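Local coordinates for protein signal recognition particle receptor FtsY (PDB 5L3S) that serves as the docking receptor for the signal recognition particle, pairing an SRP54-type helical bundle with a nucleotide-binding domain of the P-loop class, at residues Lys114-Ala119 against Gln145-Tyr150; Asn123-Asn128 against Val186-Thr191. All coordinates share one frame; numbering follows the deposited sequence.

Interaction 1: Lys114-Ala119 against Gln145-Tyr150. With MG (magnesium ion), chain S; GNP (phosphoaminophosphonic acid-guanylate ester), chain R; G (guanosine-5'-monophosphate), chain K.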
ATOM      1  N   LYS B 114      10.580  -0.080  -3.074  1.00 23.18           N
ATOM      2  CA  LYS B 114      11.944  -0.611  -3.016  1.00 20.55           C
ATOM      3  C   LYS B 114      12.991   0.246  -3.735  1.00 17.88           C
ATOM      4  O   LYS B 114      14.021   0.605  -3.148  1.00 19.59           O
ATOM      5  CB  LYS B 114      11.970  -2.042  -3.586  1.00 21.03           C
ATOM      6  CG  LYS B 114      10.913  -2.976  -2.982  1.00 21.60           C
ATOM      7  CD  LYS B 114      10.905  -4.348  -3.654  1.00 17.17           C
ATOM      8  CE  LYS B 114      10.207  -4.310  -5.046  1.00 15.17           C
ATOM      9  NZ  LYS B 114       8.791  -3.815  -4.933  1.00 19.69           N
ATOM     10  N   THR B 115      12.737   0.527  -5.011  1.00 19.55           N
ATOM     11  CA  THR B 115      13.668   1.234  -5.892  1.00 18.03           C
ATOM     12  C   THR B 115      13.968   2.644  -5.394  1.00 22.28           C
ATOM     13  O   THR B 115      15.124   3.063  -5.307  1.00 19.80           O
ATOM     14  CB  THR B 115      13.120   1.239  -7.343  1.00 17.72           C
ATOM     15  OG1 THR B 115      13.037  -0.116  -7.820  1.00 18.02           O
ATOM     16  CG2 THR B 115      13.986   2.081  -8.262  1.00 21.34           C
ATOM     17  N   THR B 116      12.925   3.365  -5.012  1.00 16.00           N
ATOM     18  CA  THR B 116      13.104   4.715  -4.479  1.00 17.87           C
ATOM     19  C   THR B 116      13.818   4.703  -3.110  1.00 19.47           C
ATOM     20  O   THR B 116      14.630   5.579  -2.813  1.00 20.11           O
ATOM     21  CB  THR B 116      11.734   5.431  -4.375  1.00 19.60           C
ATOM     22  OG1 THR B 116      11.067   5.345  -5.650  1.00 20.40           O
ATOM     23  CG2 THR B 116      11.914   6.902  -3.997  1.00 17.56           C
ATOM     24  N   THR B 117      13.519   3.700  -2.287  1.00 20.79           N
ATOM     25  CA  THR B 117      14.154   3.585  -0.969  1.00 19.72           C
ATOM     26  C   THR B 117      15.651   3.300  -1.117  1.00 15.93           C
ATOM     27  O   THR B 117      16.479   3.794  -0.353  1.00 21.14           O
ATOM     28  CB  THR B 117      13.463   2.493  -0.117  1.00 21.45           C
ATOM     29  OG1 THR B 117      12.085   2.854   0.081  1.00 26.88           O
ATOM     30  CG2 THR B 117      14.158   2.354   1.262  1.00 21.24           C
ATOM     31  N   ILE B 118      16.009   2.524  -2.131  1.00 22.66           N
ATOM     32  CA  ILE B 118      17.420   2.283  -2.406  1.00 20.44           C
ATOM     33  C   ILE B 118      18.167   3.586  -2.693  1.00 20.13           C
ATOM     34  O   ILE B 118      19.257   3.821  -2.163  1.00 23.57           O
ATOM     35  CB  ILE B 118      17.590   1.261  -3.536  1.00 18.97           C
ATOM     36  CG1 ILE B 118      17.422  -0.137  -2.956  1.00 20.03           C
ATOM     37  CG2 ILE B 118      18.962   1.395  -4.190  1.00 20.58           C
ATOM     38  CD1 ILE B 118      17.385  -1.200  -4.002  1.00 23.88           C
ATOM     39  N   ALA B 119      17.548   4.460  -3.477  1.00 21.42           N
ATOM     40  CA  ALA B 119      18.123   5.773  -3.753  1.00 22.29           C
ATOM     41  C   ALA B 119      18.321   6.612  -2.481  1.00 23.59           C
ATOM     42  O   ALA B 119      19.336   7.293  -2.327  1.00 20.73           O
ATOM     43  CB  ALA B 119      17.252   6.517  -4.764  1.00 18.96           C
ATOM     44  N   GLN B 145      15.333  -0.892 -15.084  1.00 18.64           N
ATOM     45  CA  GLN B 145      16.741  -0.484 -15.081  1.00 29.31           C
ATOM     46  C   GLN B 145      16.905   1.007 -15.390  1.00 21.24           C
ATOM     47  O   GLN B 145      17.768   1.652 -14.818  1.00 24.26           O
ATOM     48  CB  GLN B 145      17.612  -1.388 -15.987  1.00 31.85           C
ATOM     49  CG  GLN B 145      17.746  -2.836 -15.441  1.00 29.03           C
ATOM     50  CD  GLN B 145      18.956  -3.606 -15.980  1.00 33.62           C
ATOM     51  OE1 GLN B 145      19.440  -3.340 -17.086  1.00 30.67           O
ATOM     52  NE2 GLN B 145      19.448  -4.574 -15.190  1.00 25.26           N
ATOM     53  N   GLU B 146      16.070   1.554 -16.277  1.00 21.24           N
ATOM     54  CA  GLU B 146      16.129   2.987 -16.630  1.00 21.13           C
ATOM     55  C   GLU B 146      15.796   3.877 -15.425  1.00 21.22           C
ATOM     56  O   GLU B 146      16.383   4.955 -15.243  1.00 22.96           O
ATOM     57  CB  GLU B 146      15.173   3.333 -17.779  1.00 17.63           C
ATOM     58  CG  GLU B 146      15.552   2.789 -19.180  1.00 26.97           C
ATOM     59  CD  GLU B 146      15.110   1.350 -19.427  1.00 35.42           C
ATOM     60  OE1 GLU B 146      14.763   0.637 -18.460  1.00 33.56           O
ATOM     61  OE2 GLU B 146      15.135   0.917 -20.598  1.00 31.33           O
ATOM     62  N   GLN B 147      14.821   3.439 -14.633  1.00 21.31           N
ATOM     63  CA  GLN B 147      14.421   4.137 -13.423  1.00 18.20           C
ATOM     64  C   GLN B 147      15.630   4.244 -12.469  1.00 22.86           C
ATOM     65  O   GLN B 147      15.943   5.321 -11.952  1.00 19.83           O
ATOM     66  CB  GLN B 147      13.273   3.368 -12.738  1.00 18.46           C
ATOM     67  CG  GLN B 147      12.635   4.104 -11.538  1.00 22.04           C
ATOM     68  CD  GLN B 147      11.655   3.241 -10.744  1.00 20.99           C
ATOM     69  OE1 GLN B 147      11.440   2.062 -11.051  1.00 17.25           O
ATOM     70  NE2 GLN B 147      11.044   3.835  -9.719  1.00 19.21           N
ATOM     71  N   LEU B 148      16.316   3.128 -12.251  1.00 16.99           N
ATOM     72  CA  LEU B 148      17.513   3.149 -11.373  1.00 22.39           C
ATOM     73  C   LEU B 148      18.653   3.939 -11.975  1.00 23.11           C
ATOM     74  O   LEU B 148      19.415   4.573 -11.248  1.00 27.07           O
ATOM     75  CB  LEU B 148      18.037   1.739 -11.084  1.00 22.29           C
ATOM     76  CG  LEU B 148      17.478   0.917  -9.923  1.00 24.07           C
ATOM     77  CD1 LEU B 148      18.077  -0.480  -9.997  1.00 28.55           C
ATOM     78  CD2 LEU B 148      17.799   1.575  -8.576  1.00 21.21           C
ATOM     79  N   ALA B 149      18.795   3.881 -13.304  1.00 22.14           N
ATOM     80  CA  ALA B 149      19.867   4.598 -13.980  1.00 25.21           C
ATOM     81  C   ALA B 149      19.748   6.112 -13.784  1.00 30.50           C
ATOM     82  O   ALA B 149      20.759   6.807 -13.633  1.00 24.80           O
ATOM     83  CB  ALA B 149      19.921   4.231 -15.481  1.00 27.01           C
ATOM     84  N   TYR B 150      18.517   6.619 -13.775  1.00 21.86           N
ATOM     85  CA  TYR B 150      18.278   8.022 -13.451  1.00 20.69           C
ATOM     86  C   TYR B 150      18.781   8.353 -12.023  1.00 19.23           C
ATOM     87  O   TYR B 150      19.489   9.329 -11.833  1.00 22.56           O
ATOM     88  CB  TYR B 150      16.781   8.381 -13.559  1.00 22.59           C
ATOM     89  CG  TYR B 150      16.497   9.791 -13.065  1.00 25.61           C
ATOM     90  CD1 TYR B 150      16.588  10.878 -13.923  1.00 29.94           C
ATOM     91  CD2 TYR B 150      16.172  10.032 -11.735  1.00 24.73           C
ATOM     92  CE1 TYR B 150      16.356  12.170 -13.466  1.00 32.36           C
ATOM     93  CE2 TYR B 150      15.949  11.314 -11.275  1.00 31.07           C
ATOM     94  CZ  TYR B 150      16.037  12.376 -12.146  1.00 34.86           C
ATOM     95  OH  TYR B 150      15.803  13.655 -11.685  1.00 40.65           O
TER
HETATM   96 MG    MG S 402      11.262  -1.237  -8.220  1.00 19.60          MG
HETATM   97  PG  GNP R 401       8.189  -2.142  -8.164  1.00 18.47           P
HETATM   98  O1G GNP R 401       9.660  -2.280  -8.480  1.00 20.00           O
HETATM   99  O2G GNP R 401       7.332  -2.055  -9.420  1.00 17.46           O
HETATM  100  O3G GNP R 401       7.616  -3.278  -7.346  1.00 15.78           O
HETATM  101  N3B GNP R 401       7.971  -0.787  -7.342  1.00 15.34           N
HETATM  102  PB  GNP R 401       8.931  -0.391  -6.090  1.00 18.91           P
HETATM  103  O1B GNP R 401      10.334  -0.484  -6.494  1.00 16.22           O
HETATM  104  O2B GNP R 401       8.586  -1.243  -4.941  1.00 18.86           O
HETATM  105  O3A GNP R 401       8.579   1.046  -5.772  1.00 14.07           O
HETATM  106  PA  GNP R 401       9.077   2.348  -6.413  1.00 21.18           P
HETATM  107  O1A GNP R 401      10.411   2.737  -5.850  1.00 23.59           O
HETATM  108  O2A GNP R 401       8.966   2.291  -7.903  1.00 18.07           O
HETATM  109  O5' GNP R 401       8.117   3.455  -5.854  1.00 22.41           O
HETATM  110  C5' GNP R 401       6.694   3.505  -6.194  1.00 17.04           C
HETATM  111  C4' GNP R 401       6.197   4.929  -6.014  1.00 18.63           C
HETATM  112  O4' GNP R 401       6.126   5.274  -4.581  1.00 17.76           O
HETATM  113  C3' GNP R 401       7.088   5.981  -6.643  1.00 16.73           C
HETATM  114  O3' GNP R 401       6.271   7.031  -7.130  1.00 18.29           O
HETATM  115  C2' GNP R 401       7.930   6.483  -5.456  1.00 12.62           C
HETATM  116  O2' GNP R 401       8.373   7.812  -5.664  1.00 17.43           O
HETATM  117  C1' GNP R 401       6.824   6.481  -4.389  1.00 17.87           C
HETATM  118  N9  GNP R 401       7.360   6.471  -3.028  1.00 21.77           N
HETATM  119  C8  GNP R 401       8.303   5.640  -2.486  1.00 21.83           C
HETATM  120  N7  GNP R 401       8.553   5.881  -1.211  1.00 23.83           N
HETATM  121  C5  GNP R 401       7.700   6.942  -0.914  1.00 24.33           C
HETATM  122  C6  GNP R 401       7.515   7.642   0.297  1.00 22.62           C
HETATM  123  O6  GNP R 401       8.119   7.438   1.359  1.00 21.22           O
HETATM  124  N1  GNP R 401       6.568   8.664   0.179  1.00 22.71           N
HETATM  125  C2  GNP R 401       5.865   8.939  -0.984  1.00 23.15           C
HETATM  126  N2  GNP R 401       4.985   9.939  -0.957  1.00 19.24           N
HETATM  127  N3  GNP R 401       6.038   8.282  -2.125  1.00 18.05           N
HETATM  128  C4  GNP R 401       6.966   7.312  -2.017  1.00 20.18           C
HETATM  129  OP3   G K 303       9.931  10.018 -17.795  0.86 84.74           O
HETATM  130  P     G K 303      11.294  10.583 -17.918  0.86 86.25           P
HETATM  131  OP1   G K 303      12.178   9.891 -16.940  0.86 85.80           O
HETATM  132  OP2   G K 303      11.671  10.560 -19.349  0.86 85.90           O
HETATM  133  O5'   G K 303      11.234  12.121 -17.504  0.86100.65           O
HETATM  134  C5'   G K 303      10.804  12.525 -16.206  0.86 97.83           C
HETATM  135  C4'   G K 303      11.916  12.399 -15.194  0.86 91.20           C
HETATM  136  O4'   G K 303      13.046  13.214 -15.608  0.86 96.83           O
HETATM  137  C3'   G K 303      11.570  12.839 -13.772  0.86 92.72           C
HETATM  138  O3'   G K 303      12.250  11.998 -12.842  0.86 93.74           O
HETATM  139  C2'   G K 303      12.162  14.241 -13.699  0.86 96.56           C
HETATM  140  O2'   G K 303      12.475  14.670 -12.391  0.86 97.83           O
HETATM  141  C1'   G K 303      13.414  14.081 -14.554  0.86 95.75           C
HETATM  142  N9    G K 303      13.927  15.327 -15.126  0.86104.49           N
HETATM  143  C8    G K 303      13.412  16.049 -16.176  0.86103.24           C
HETATM  144  N7    G K 303      14.114  17.118 -16.452  0.86104.62           N
HETATM  145  C5    G K 303      15.157  17.092 -15.536  0.86106.83           C
HETATM  146  C6    G K 303      16.242  17.988 -15.341  0.86108.44           C
HETATM  147  O6    G K 303      16.510  19.024 -15.964  0.86107.68           O
HETATM  148  N1    G K 303      17.065  17.577 -14.295  0.86109.62           N
HETATM  149  C2    G K 303      16.876  16.452 -13.530  0.86104.09           C
HETATM  150  N2    G K 303      17.781  16.225 -12.565  0.86106.52           N
HETATM  151  N3    G K 303      15.871  15.611 -13.700  0.86101.30           N
HETATM  152  C4    G K 303      15.060  15.989 -14.714  0.86107.54           C
HETATM  153  O   HOH W   1      11.788   6.281  -8.208  1.00 23.76           O
HETATM  154  O   HOH W   2      10.607   0.458  -9.205  1.00 19.31           O
HETATM  155  O   HOH W   3      12.333  -2.638  -7.128  1.00 18.41           O
HETATM  156  O   HOH W   4      12.079  -1.867 -10.039  1.00 16.30           O
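The CA atoms of T115 and L148, 7.0 Å apart, are the nearest pair between two helices that run nearly parallel, with segment axes 10.3 Å apart and inclined by 20°. The direct contact is small and hinges on T115. Its first torsion (chi1 -63°) splits the work of the side chain: OG1 turns to the metal, while CG2, anti to the backbone N, is left to meet the other helix. There CG2 lies 3.6 Å from Q147 CD and almost as near to both amide heteroatoms of Q147; L148 CD2 touches the same methyl beside it. T115 OG1 ligates the magnesium ion at 2.1 Å and is probably also hydrogen-bonded to D190.

The remaining links run through GNP and water. K114 to T116 open the helix of what is recognisably a P-loop (Walker A motif), and their backbone amides point into the phosphates. K114 bends at its far end so that NZ grips O2B and O3G of GNP together. T116 adds its hydroxyl, with OG1 giving a hydrogen bond to O1A of GNP. Q147, extended from the other helix, donates from NE2 to O2A of GNP along an almost straight line (3.2 Å, 177°) and to a water that T116 OG1 accepts from. Its OE1 accepts a hydrogen bond from a metal-bound water at 2.6 Å and another from R141. Farther along, Y150 OH donates to N3 of guanosine-5'-monophosphate at 2.8 Å, with N3 in the ring plane and O3' over one face.

With donors directed at OE1, and acceptors at NE2, the amide of Q147 has one sensible orientation, and it ties this helix to the alpha-phosphate and the metal's water shell.

Interaction 2: Asn123-Asn128 against Val186-Thr191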
ATOM      1  N   ASN B 123      21.816   7.887  -0.744  1.00 24.48           N
ATOM      2  CA  ASN B 123      22.023   9.254  -0.267  1.00 27.06           C
ATOM      3  C   ASN B 123      22.498   9.304   1.186  1.00 27.47           C
ATOM      4  O   ASN B 123      23.396  10.071   1.527  1.00 31.49           O
ATOM      5  CB  ASN B 123      20.765  10.099  -0.422  1.00 26.67           C
ATOM      6  CG  ASN B 123      20.998  11.540  -0.064  1.00 30.92           C
ATOM      7  OD1 ASN B 123      21.692  12.255  -0.774  1.00 36.30           O
ATOM      8  ND2 ASN B 123      20.423  11.978   1.050  1.00 33.24           N
ATOM      9  N   MET B 124      21.918   8.464   2.031  1.00 26.76           N
ATOM     10  CA  MET B 124      22.290   8.459   3.439  1.00 28.43           C
ATOM     11  C   MET B 124      23.724   7.943   3.569  1.00 28.11           C
ATOM     12  O   MET B 124      24.521   8.506   4.310  1.00 29.50           O
ATOM     13  CB  MET B 124      21.319   7.608   4.263  1.00 24.51           C
ATOM     14  CG  MET B 124      21.712   7.480   5.742  1.00 26.72           C
ATOM     15  SD  MET B 124      20.577   6.371   6.587  1.00 36.41           S
ATOM     16  CE  MET B 124      20.665   4.911   5.554  1.00 35.93           C
ATOM     17  N   LEU B 125      24.058   6.896   2.814  1.00 34.83           N
ATOM     18  CA  LEU B 125      25.409   6.317   2.858  1.00 34.39           C
ATOM     19  C   LEU B 125      26.480   7.304   2.379  1.00 33.30           C
ATOM     20  O   LEU B 125      27.570   7.402   2.977  1.00 36.26           O
ATOM     21  CB  LEU B 125      25.468   5.002   2.059  1.00 34.61           C
ATOM     22  CG  LEU B 125      24.631   3.836   2.614  1.00 36.84           C
ATOM     23  CD1 LEU B 125      24.533   2.660   1.629  1.00 37.28           C
ATOM     24  CD2 LEU B 125      25.177   3.352   3.949  1.00 32.10           C
ATOM     25  N   LYS B 126      26.172   8.039   1.313  1.00 32.37           N
ATOM     26  CA  LYS B 126      27.073   9.075   0.819  1.00 37.59           C
ATOM     27  C   LYS B 126      27.366  10.128   1.877  1.00 36.87           C
ATOM     28  O   LYS B 126      28.515  10.554   2.028  1.00 36.12           O
ATOM     29  CB  LYS B 126      26.526   9.763  -0.432  1.00 42.29           C
ATOM     30  CG  LYS B 126      26.588   8.944  -1.693  1.00 46.10           C
ATOM     31  CD  LYS B 126      26.798   9.847  -2.901  1.00 54.70           C
ATOM     32  CE  LYS B 126      25.634  10.806  -3.103  1.00 53.33           C
ATOM     33  NZ  LYS B 126      25.974  11.870  -4.095  1.00 51.91           N
ATOM     34  N   LYS B 127      26.335  10.544   2.610  1.00 36.78           N
ATOM     35  CA  LYS B 127      26.499  11.528   3.689  1.00 39.90           C
ATOM     36  C   LYS B 127      27.341  10.967   4.837  1.00 39.63           C
ATOM     37  O   LYS B 127      27.928  11.721   5.620  1.00 41.14           O
ATOM     38  CB  LYS B 127      25.134  11.957   4.241  1.00 45.35           C
ATOM     39  CG  LYS B 127      24.147  12.456   3.201  1.00 50.16           C
ATOM     40  CD  LYS B 127      24.381  13.909   2.826  1.00 58.52           C
ATOM     41  CE  LYS B 127      23.495  14.317   1.656  1.00 59.60           C
ATOM     42  NZ  LYS B 127      23.642  15.762   1.324  1.00 66.11           N
ATOM     43  N   ASN B 128      27.376   9.643   4.955  1.00 34.23           N
ATOM     44  CA  ASN B 128      28.178   8.994   5.988  1.00 41.98           C
ATOM     45  C   ASN B 128      29.539   8.552   5.457  1.00 41.36           C
ATOM     46  O   ASN B 128      30.242   7.772   6.097  1.00 43.40           O
ATOM     47  CB  ASN B 128      27.425   7.806   6.587  1.00 40.92           C
ATOM     48  CG  ASN B 128      26.377   8.233   7.594  1.00 43.60           C
ATOM     49  OD1 ASN B 128      26.669   8.383   8.787  1.00 47.79           O
ATOM     50  ND2 ASN B 128      25.152   8.452   7.120  1.00 29.68           N
ATOM     51  N   VAL B 186      29.744  -0.672   0.026  1.00 27.60           N
ATOM     52  CA  VAL B 186      28.407  -1.238   0.067  1.00 28.82           C
ATOM     53  C   VAL B 186      27.867  -1.583  -1.323  1.00 28.43           C
ATOM     54  O   VAL B 186      28.027  -0.811  -2.265  1.00 28.06           O
ATOM     55  CB  VAL B 186      27.433  -0.247   0.739  1.00 27.94           C
ATOM     56  CG1 VAL B 186      26.004  -0.770   0.678  1.00 28.62           C
ATOM     57  CG2 VAL B 186      27.867   0.052   2.181  1.00 31.94           C
ATOM     58  N   VAL B 187      27.211  -2.739  -1.437  1.00 27.57           N
ATOM     59  CA  VAL B 187      26.375  -3.038  -2.594  1.00 22.49           C
ATOM     60  C   VAL B 187      24.898  -3.098  -2.182  1.00 24.75           C
ATOM     61  O   VAL B 187      24.554  -3.771  -1.209  1.00 26.29           O
ATOM     62  CB  VAL B 187      26.759  -4.382  -3.233  1.00 24.92           C
ATOM     63  CG1 VAL B 187      25.739  -4.774  -4.344  1.00 26.22           C
ATOM     64  CG2 VAL B 187      28.166  -4.315  -3.771  1.00 29.27           C
ATOM     65  N   LEU B 188      24.038  -2.399  -2.927  1.00 25.56           N
ATOM     66  CA  LEU B 188      22.592  -2.419  -2.680  1.00 25.50           C
ATOM     67  C   LEU B 188      21.912  -3.110  -3.840  1.00 27.16           C
ATOM     68  O   LEU B 188      22.034  -2.660  -4.966  1.00 23.54           O
ATOM     69  CB  LEU B 188      22.043  -0.989  -2.570  1.00 23.47           C
ATOM     70  CG  LEU B 188      22.740  -0.145  -1.509  1.00 28.27           C
ATOM     71  CD1 LEU B 188      22.156   1.247  -1.476  1.00 35.74           C
ATOM     72  CD2 LEU B 188      22.573  -0.815  -0.173  1.00 23.56           C
ATOM     73  N   ILE B 189      21.182  -4.187  -3.557  1.00 23.17           N
ATOM     74  CA  ILE B 189      20.536  -4.976  -4.594  1.00 21.79           C
ATOM     75  C   ILE B 189      19.043  -4.666  -4.692  1.00 22.74           C
ATOM     76  O   ILE B 189      18.300  -4.877  -3.736  1.00 21.96           O
ATOM     77  CB  ILE B 189      20.746  -6.483  -4.333  1.00 22.57           C
ATOM     78  CG1 ILE B 189      22.261  -6.773  -4.251  1.00 22.22           C
ATOM     79  CG2 ILE B 189      20.079  -7.313  -5.433  1.00 21.04           C
ATOM     80  CD1 ILE B 189      22.619  -8.166  -3.754  1.00 20.65           C
ATOM     81  N   ASP B 190      18.620  -4.139  -5.839  1.00 19.38           N
ATOM     82  CA  ASP B 190      17.193  -3.915  -6.095  1.00 21.68           C
ATOM     83  C   ASP B 190      16.620  -5.208  -6.641  1.00 25.42           C
ATOM     84  O   ASP B 190      17.300  -5.917  -7.378  1.00 20.54           O
ATOM     85  CB  ASP B 190      17.007  -2.773  -7.113  1.00 19.58           C
ATOM     86  CG  ASP B 190      15.585  -2.161  -7.082  1.00 24.48           C
ATOM     87  OD1 ASP B 190      14.773  -2.561  -6.221  1.00 19.26           O
ATOM     88  OD2 ASP B 190      15.308  -1.263  -7.906  1.00 25.51           O
ATOM     89  N   THR B 191      15.368  -5.520  -6.301  1.00 21.43           N
ATOM     90  CA  THR B 191      14.726  -6.711  -6.839  1.00 21.54           C
ATOM     91  C   THR B 191      13.331  -6.354  -7.322  1.00 24.67           C
ATOM     92  O   THR B 191      12.738  -5.364  -6.871  1.00 22.09           O
ATOM     93  CB  THR B 191      14.616  -7.870  -5.785  1.00 19.77           C
ATOM     94  OG1 THR B 191      13.713  -7.499  -4.733  1.00 22.42           O
ATOM     95  CG2 THR B 191      15.969  -8.221  -5.197  1.00 23.07           C
TER
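L125 meets strand 186-191 with a single methyl. Its CD1 reaches V186 CG1 at 3.9 Å and L188 CD1 at 4.2 Å, tip to tip in both cases, and the contact is wholly apolar. V186 and L188 alternate with V187, whose side chain points away from the helix, so the one leucine addresses two neighbours on the same face of the strand. The torsions prepare the meeting: V186 carries CG1 anti to its backbone N (chi1 175°), while the leucine's CG stands anti to the carbonyl carbon and its CD1 continues outward to the strand. The backbones stay well apart, 8.6 Å between the CA atoms of L125 and V186, leaving the space to side chains.

This is the helix-on-sheet packing of the P-loop NTPase fold, here at the far end of the helix that follows the phosphate-binding loop. Strand 186-191 is an inner strand of the sheet, parallel to 132-137 along one edge and to 102-107 along the other; the backbone of V186 bonds to S131 and I133, that of V187 to F102 and I104.

Around the first shell the packing continues. I94 of helix 90-96 packs on both L125 and V186, T132 of the adjoining strand touches the same two residues, and L188 also rests against V121 and V122 one turn and less earlier in the helix. The helix bearing L125 finishes just beyond it, where N128 leaves helical geometry. N128 ND2 then turns back to M124 O, a bond of 2.9 Å with an N-H...O angle of 166°; the carbonyl lies close to the amide plane of N128, but the nitrogen approaches from above the carbonyl plane, 43° out of it.

Helix 114-127 serves both contacts, its start in interaction 1 and its last turn in interaction 2; the centres of the two interactions lie about 11 Å apart. Strand 186-191 closes the circuit: farther along it, D190 comes back to the pocket, where OD2 lies 2.5 Å from T115 OG1, probably hydrogen-bonded, and L148 CD1 packs 3.6 Å from that same carboxylate oxygen. I118 CD1 also presses on D190 CA at 3.4 Å. The strand thus leads from a hydrocarbon core to the second shell of the metal. L188, in that core, has its side chain still about 12 Å from the magnesium ion and from GNP, whereas interaction 1 binds both directly.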